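Local coordinates for trehalose synthase regulatory protein (Candida albicans, PDB 5HUS) that probably acts as a regulatory subunit of the trehalose-synthesising complex, through a C-terminal domain related to the trehalose-phosphatases of the HAD superfamily, at residues 102-105 and 110-113; 155-158 and 164-167; 218-221 and 226-229. All coordinates share one frame; numbering follows the deposited sequence.

Interaction 1: residues 102-105 and 110-113; sequences VKLI and WISL
Lys103 lies over one face of the Trp110 indole, the two side chains crossing at about a right angle. CG stands anti to the backbone N (chi1 177°) and the chain bends at chi3, which lays CE over the five-membered ring, 3.5 Å from its centroid and 16° off the ring normal: a CH-pi contact. At the root of the chain, CB rests 3.7 Å from Trp110 CE3. The two nitrogens at the far end, Lys103 NZ and Trp110 NE1, are both donors and do not bond each other; both turn to the carboxylate of Asp83, NZ in a salt bridge and NE1 in a hydrogen bond. Next to it along the hairpin, Val102 and Ile111 form an antiparallel hydrogen-bonded pair, with Val102 N to Ile111 O at 2.9 Å and Ile111 N to Val102 O at 2.7 Å. Their side chains share a sheet face, and Leu104 CD1 meets Ile111 CD1 at 3.7 Å. The hairpin of strands 101-103 and 111-112 forms one edge of the main mixed sheet, with 111-112 outermost and Lys103 bonded through its backbone to Leu94. Helices 200-213, 218-223 and 225-229 pack on its Val102/Ile111 side.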
loop_
_atom_site.group_PDB
_atom_site.type_symbol
_atom_site.label_atom_id
_atom_site.label_comp_id
_atom_site.label_asym_id
_atom_site.label_seq_id
_atom_site.Cartn_x
_atom_site.Cartn_y
_atom_site.Cartn_z
ATOM N N VAL A 102 3.860 5.485 8.708
ATOM C CA VAL A 102 2.731 4.803 9.329
ATOM C C VAL A 102 2.173 5.633 10.472
ATOM O O VAL A 102 2.924 6.067 11.351
ATOM C CB VAL A 102 3.122 3.410 9.884
ATOM C CG1 VAL A 102 1.946 2.797 10.665
ATOM C CG2 VAL A 102 3.571 2.483 8.758
ATOM N N LYS A 103 0.862 5.854 10.460
ATOM C CA LYS A 103 0.198 6.453 11.610
ATOM C C LYS A 103 -0.751 5.414 12.207
ATOM O O LYS A 103 -1.829 5.143 11.674
ATOM C CB LYS A 103 -0.536 7.750 11.225
ATOM C CG LYS A 103 -1.300 8.383 12.378
ATOM C CD LYS A 103 -1.821 9.781 12.012
ATOM C CE LYS A 103 -0.681 10.788 11.960
ATOM N NZ LYS A 103 -1.158 12.200 11.804
ATOM N N LEU A 104 -0.302 4.807 13.301
ATOM C CA LEU A 104 -1.082 3.806 14.014
ATOM C C LEU A 104 -2.385 4.404 14.515
ATOM O O LEU A 104 -2.467 5.603 14.767
ATOM C CB LEU A 104 -0.276 3.243 15.184
ATOM C CG LEU A 104 1.069 2.609 14.828
ATOM C CD1 LEU A 104 1.884 2.355 16.087
ATOM C CD2 LEU A 104 0.875 1.322 14.044
ATOM N N ILE A 105 -3.401 3.565 14.659
ATOM C CA ILE A 105 -4.706 4.029 15.118
ATOM C C ILE A 105 -4.574 4.705 16.482
ATOM O O ILE A 105 -3.990 4.140 17.412
ATOM C CB ILE A 105 -5.708 2.861 15.183
ATOM C CG1 ILE A 105 -5.994 2.332 13.776
ATOM C CG2 ILE A 105 -7.000 3.295 15.831
ATOM C CD1 ILE A 105 -6.655 0.952 13.760
ATOM N N TRP A 110 3.367 10.454 12.966
ATOM C CA TRP A 110 3.765 9.435 12.009
ATOM C C TRP A 110 5.048 8.758 12.431
ATOM O O TRP A 110 5.976 9.401 12.932
ATOM C CB TRP A 110 3.967 10.025 10.611
ATOM C CG TRP A 110 2.739 10.563 9.968
ATOM C CD1 TRP A 110 2.238 11.829 10.085
ATOM C CD2 TRP A 110 1.864 9.865 9.072
ATOM N NE1 TRP A 110 1.096 11.957 9.328
ATOM C CE2 TRP A 110 0.847 10.766 8.695
ATOM C CE3 TRP A 110 1.842 8.564 8.556
ATOM C CZ2 TRP A 110 -0.183 10.409 7.825
ATOM C CZ3 TRP A 110 0.817 8.209 7.692
ATOM C CH2 TRP A 110 -0.184 9.129 7.337
ATOM N N ILE A 111 5.091 7.456 12.200
ATOM C CA ILE A 111 6.313 6.681 12.281
ATOM C C ILE A 111 6.991 6.690 10.928
ATOM O O ILE A 111 6.356 6.421 9.910
ATOM C CB ILE A 111 6.040 5.232 12.686
ATOM C CG1 ILE A 111 5.453 5.170 14.095
ATOM C CG2 ILE A 111 7.321 4.399 12.572
ATOM C CD1 ILE A 111 4.862 3.820 14.430
ATOM N N SER A 112 8.278 7.006 10.909
ATOM C CA SER A 112 9.022 6.979 9.660
ATOM C C SER A 112 9.754 5.648 9.516
ATOM O O SER A 112 10.790 5.414 10.140
ATOM C CB SER A 112 10.004 8.149 9.588
ATOM O OG SER A 112 10.628 8.202 8.314
ATOM N N LEU A 113 9.189 4.766 8.700
ATOM C CA LEU A 113 9.869 3.538 8.329
ATOM C C LEU A 113 11.014 3.875 7.379
ATOM O O LEU A 113 12.078 3.250 7.418
ATOM C CB LEU A 113 8.879 2.560 7.694
ATOM C CG LEU A 113 9.300 1.111 7.475
ATOM C CD1 LEU A 113 9.957 0.516 8.714
ATOM C CD2 LEU A 113 8.076 0.293 7.071
#

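Interaction 2: residues 155-158 and 164-167; sequences KSFS and SLDT
Ser164 is the residue most buried by this contact, and its hydroxyl is the pivot: OG donates a hydrogen bond to Ser156 OG, 3.1 Å away. Ser156 OG in turn bonds the carbonyl of Ala153, so two hydroxyls of buried serines link helix 161-179 to Ala153, just past strand 149-152. Ser156 OG sits between its own backbone N and carbonyl carbon (chi1 79°), whereas Ser164 holds OG anti to the backbone N (chi1 -174°) and extends it across to the short helix. Ser164 CB adds a packing contact, 3.7 Å from Ser156 O.

The setting is an alpha/beta unit that resembles the cap of HAD phosphatases such as the trehalose-phosphatases, here a four-stranded antiparallel sheet with helices 116-136 and 161-179. Strand 149-152 runs out into the one-turn helix 156-159, and the chain then doubles back into helix 161-179.

Phe157 supplies the apolar half. Its ring presents an edge to the long helix rather than a face: Ser164 OG lies near the ring plane, 3.8 Å from CD1, and Leu165 CD2 is likewise at the ring edge, 4.0 Å from CE1, the phenylalanine and leucine side chains crossing obliquely. The Phe157 side chain also touches Asn191, in the turn between strands 184-189 and 192-197. In the same short helix, Ser158 N (3.1 Å) and OG (2.9 Å) both bond Lys155 O, arriving from the same face of the carbonyl plane. Ser156 and Thr167 both touch Leu137, in the loop that follows helix 116-136.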
loop_
_atom_site.group_PDB
_atom_site.type_symbol
_atom_site.label_atom_id
_atom_site.label_comp_id
_atom_site.label_asym_id
_atom_site.label_seq_id
_atom_site.Cartn_x
_atom_site.Cartn_y
_atom_site.Cartn_z
ATOM N N LYS A 155 0.921 14.169 -21.094
ATOM C CA LYS A 155 0.462 14.361 -22.465
ATOM C C LYS A 155 1.396 13.720 -23.489
ATOM O O LYS A 155 1.005 13.503 -24.636
ATOM C CB LYS A 155 0.303 15.854 -22.765
ATOM C CG LYS A 155 -0.524 16.152 -24.014
ATOM C CD LYS A 155 -0.517 17.636 -24.347
ATOM C CE LYS A 155 -1.084 17.890 -25.739
ATOM N NZ LYS A 155 -0.704 19.233 -26.256
ATOM N N SER A 156 2.625 13.412 -23.082
ATOM C CA SER A 156 3.580 12.789 -23.998
ATOM C C SER A 156 3.064 11.434 -24.465
ATOM O O SER A 156 3.414 10.965 -25.549
ATOM C CB SER A 156 4.953 12.631 -23.339
ATOM O OG SER A 156 4.982 11.515 -22.463
ATOM N N PHE A 157 2.219 10.820 -23.641
ATOM C CA PHE A 157 1.673 9.495 -23.917
ATOM C C PHE A 157 0.704 9.524 -25.092
ATOM O O PHE A 157 0.597 8.553 -25.842
ATOM C CB PHE A 157 0.970 8.942 -22.677
ATOM C CG PHE A 157 0.715 7.464 -22.727
ATOM C CD1 PHE A 157 1.748 6.565 -22.517
ATOM C CD2 PHE A 157 -0.559 6.972 -22.963
ATOM C CE1 PHE A 157 1.517 5.199 -22.552
ATOM C CE2 PHE A 157 -0.796 5.607 -22.999
ATOM C CZ PHE A 157 0.242 4.721 -22.793
ATOM N N SER A 158 -0.011 10.635 -25.242
ATOM C CA SER A 158 -0.955 10.778 -26.344
ATOM C C SER A 158 -0.256 11.355 -27.576
ATOM O O SER A 158 -0.587 11.004 -28.708
ATOM C CB SER A 158 -2.141 11.655 -25.925
ATOM O OG SER A 158 -1.709 12.887 -25.375
ATOM N N SER A 164 6.969 7.791 -25.615
ATOM C CA SER A 164 6.732 7.888 -24.181
ATOM C C SER A 164 7.168 6.615 -23.464
ATOM O O SER A 164 7.977 6.667 -22.535
ATOM C CB SER A 164 5.255 8.173 -23.908
ATOM O OG SER A 164 5.026 8.405 -22.530
ATOM N N LEU A 165 6.636 5.474 -23.900
ATOM C CA LEU A 165 6.987 4.182 -23.312
ATOM C C LEU A 165 8.480 3.898 -23.410
ATOM O O LEU A 165 9.078 3.337 -22.486
ATOM C CB LEU A 165 6.206 3.053 -23.988
ATOM C CG LEU A 165 4.716 2.961 -23.665
ATOM C CD1 LEU A 165 4.048 1.957 -24.584
ATOM C CD2 LEU A 165 4.511 2.576 -22.209
ATOM N N ASP A 166 9.074 4.277 -24.539
ATOM C CA ASP A 166 10.505 4.108 -24.745
ATOM C C ASP A 166 11.288 4.907 -23.710
ATOM O O ASP A 166 12.222 4.394 -23.090
ATOM C CB ASP A 166 10.901 4.536 -26.162
ATOM C CG ASP A 166 10.518 3.507 -27.216
ATOM O OD1 ASP A 166 9.726 2.591 -26.905
ATOM O OD2 ASP A 166 11.002 3.621 -28.362
ATOM N N THR A 167 10.894 6.164 -23.519
ATOM C CA THR A 167 11.571 7.042 -22.572
ATOM C C THR A 167 11.407 6.545 -21.137
ATOM O O THR A 167 12.353 6.586 -20.348
ATOM C CB THR A 167 11.058 8.488 -22.679
ATOM O OG1 THR A 167 11.342 8.994 -23.987
ATOM C CG2 THR A 167 11.735 9.380 -21.649
#

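Interaction 3: residues 218-221 and 226-229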
loop_
_atom_site.group_PDB
_atom_site.type_symbol
_atom_site.label_atom_id
_atom_site.label_comp_id
_atom_site.label_asym_id
_atom_site.label_seq_id
_atom_site.Cartn_x
_atom_site.Cartn_y
_atom_site.Cartn_z
ATOM N N GLN A 218 4.359 2.904 20.397
ATOM C CA GLN A 218 5.054 3.641 19.355
ATOM C C GLN A 218 6.512 3.893 19.695
ATOM O O GLN A 218 7.382 3.777 18.832
ATOM C CB GLN A 218 4.344 4.966 19.104
ATOM C CG GLN A 218 4.873 5.745 17.926
ATOM C CD GLN A 218 3.768 6.482 17.210
ATOM O OE1 GLN A 218 2.652 5.972 17.082
ATOM N NE2 GLN A 218 4.065 7.688 16.743
ATOM N N LYS A 219 6.773 4.237 20.952
ATOM C CA LYS A 219 8.133 4.542 21.380
ATOM C C LYS A 219 9.053 3.349 21.161
ATOM O O LYS A 219 10.197 3.513 20.744
ATOM C CB LYS A 219 8.155 4.974 22.848
ATOM C CG LYS A 219 7.533 6.344 23.086
ATOM C CD LYS A 219 7.921 6.909 24.444
ATOM C CE LYS A 219 7.345 8.304 24.651
ATOM N NZ LYS A 219 7.792 9.268 23.602
ATOM N N TYR A 220 8.549 2.147 21.419
ATOM C CA TYR A 220 9.340 0.943 21.187
ATOM C C TYR A 220 9.645 0.787 19.702
ATOM O O TYR A 220 10.782 0.523 19.319
ATOM C CB TYR A 220 8.615 -0.300 21.711
ATOM C CG TYR A 220 9.317 -1.596 21.372
ATOM C CD1 TYR A 220 10.273 -2.133 22.224
ATOM C CD2 TYR A 220 9.021 -2.286 20.201
ATOM C CE1 TYR A 220 10.918 -3.318 21.915
ATOM C CE2 TYR A 220 9.660 -3.466 19.884
ATOM C CZ TYR A 220 10.606 -3.980 20.745
ATOM O OH TYR A 220 11.240 -5.157 20.421
ATOM N N VAL A 221 8.619 0.953 18.873
ATOM C CA VAL A 221 8.776 0.822 17.431
ATOM C C VAL A 221 9.790 1.830 16.890
ATOM O O VAL A 221 10.684 1.471 16.120
ATOM C CB VAL A 221 7.431 1.007 16.703
ATOM C CG1 VAL A 221 7.635 1.007 15.194
ATOM C CG2 VAL A 221 6.462 -0.083 17.113
ATOM N N ASN A 226 15.138 0.080 13.207
ATOM C CA ASN A 226 16.074 -0.674 12.377
ATOM C C ASN A 226 15.621 -2.115 12.148
ATOM O O ASN A 226 15.787 -2.663 11.054
ATOM C CB ASN A 226 17.474 -0.652 13.003
ATOM C CG ASN A 226 18.215 -1.963 12.833
ATOM O OD1 ASN A 226 18.778 -2.239 11.774
ATOM N ND2 ASN A 226 18.225 -2.778 13.885
ATOM N N GLU A 227 15.037 -2.723 13.175
ATOM C CA GLU A 227 14.497 -4.073 13.062
ATOM C C GLU A 227 13.360 -4.158 12.038
ATOM O O GLU A 227 13.240 -5.148 11.323
ATOM C CB GLU A 227 14.006 -4.564 14.424
ATOM C CG GLU A 227 15.112 -4.783 15.442
ATOM C CD GLU A 227 14.573 -5.188 16.798
ATOM O OE1 GLU A 227 13.456 -5.750 16.858
ATOM O OE2 GLU A 227 15.264 -4.939 17.807
ATOM N N PHE A 228 12.529 -3.122 11.967
ATOM C CA PHE A 228 11.425 -3.121 11.015
ATOM C C PHE A 228 11.880 -2.744 9.606
ATOM O O PHE A 228 11.159 -2.957 8.628
ATOM C CB PHE A 228 10.310 -2.189 11.511
ATOM C CG PHE A 228 9.668 -2.668 12.782
ATOM C CD1 PHE A 228 10.007 -2.105 14.002
ATOM C CD2 PHE A 228 8.763 -3.715 12.762
ATOM C CE1 PHE A 228 9.441 -2.561 15.181
ATOM C CE2 PHE A 228 8.190 -4.183 13.939
ATOM C CZ PHE A 228 8.526 -3.600 15.149
ATOM N N GLN A 229 13.096 -2.219 9.499
ATOM C CA GLN A 229 13.676 -1.868 8.207
ATOM C C GLN A 229 14.503 -3.005 7.609
ATOM O O GLN A 229 14.916 -2.933 6.453
ATOM C CB GLN A 229 14.550 -0.625 8.344
ATOM C CG GLN A 229 13.809 0.600 8.829
ATOM C CD GLN A 229 14.746 1.707 9.274
ATOM O OE1 GLN A 229 15.895 1.453 9.649
ATOM N NE2 GLN A 229 14.263 2.938 9.239
#
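Val221 and Phe228 meet through one methyl and one side of a ring. Val221 CG1 comes within 4.0 Å of Phe228 CE1 and 4.1 Å of CD1, approaching the ring obliquely, with the two side chains crossing at about a right angle. Phe228 CE1 also reaches in as far as Val221 CA, at 4.1 Å, so the ring lies close to the backbone of helix 218-223. The valine places CG1 there by holding it anti to the backbone N (chi1 174°); Phe228 reaches over with CG anti to its own carbonyl carbon (chi1 -65°). No hydrogen bond joins the two segments. Beside this pair, Tyr220 OH and Glu227 OE1 come only to 4.2 Å, too far to bond.

One shell out, polar bonds fix the backbone on either helix. Tyr220 bonds Asp217 OD1 through its backbone N and His224 ND1 through its O, and its ring stacks on that of His224. Helix 225-229 is loosely bonded, with a weak Gln229 N to Asn226 O bond of 3.1 Å. From helix 200-213, Arg206 and Lys203 bond the carbonyls of Phe228 and Gln229, while Leu207 touches both Val221 and Phe228, Cys211 meets Val221 and Ser210 meets Phe228.

Both short helices therefore rest on helix 200-213, and Val221 and Gln218 also reach Ile111 on strand 111-112, the outermost strand at that edge of the main sheet.

The three contacts follow one another along the chain without overlapping. Interactions 1 and 3 are neighbours, their centres 10 Å apart: Gln229 NE2 probably bonds Leu113 O at 2.9 Å, and helix 200-213 touches both. Together they finish the hairpin end of the main sheet. Interaction 2 lies on the other side of the chain's centre, its centre 36 Å from that of interaction 1 and 41 Å from that of interaction 3, in the four-stranded unit that the chain builds between them. The order, main-sheet edge, then cap-like unit, then back to that edge, is consistent with a cap inserted into an HAD core, as in trehalose-phosphatases.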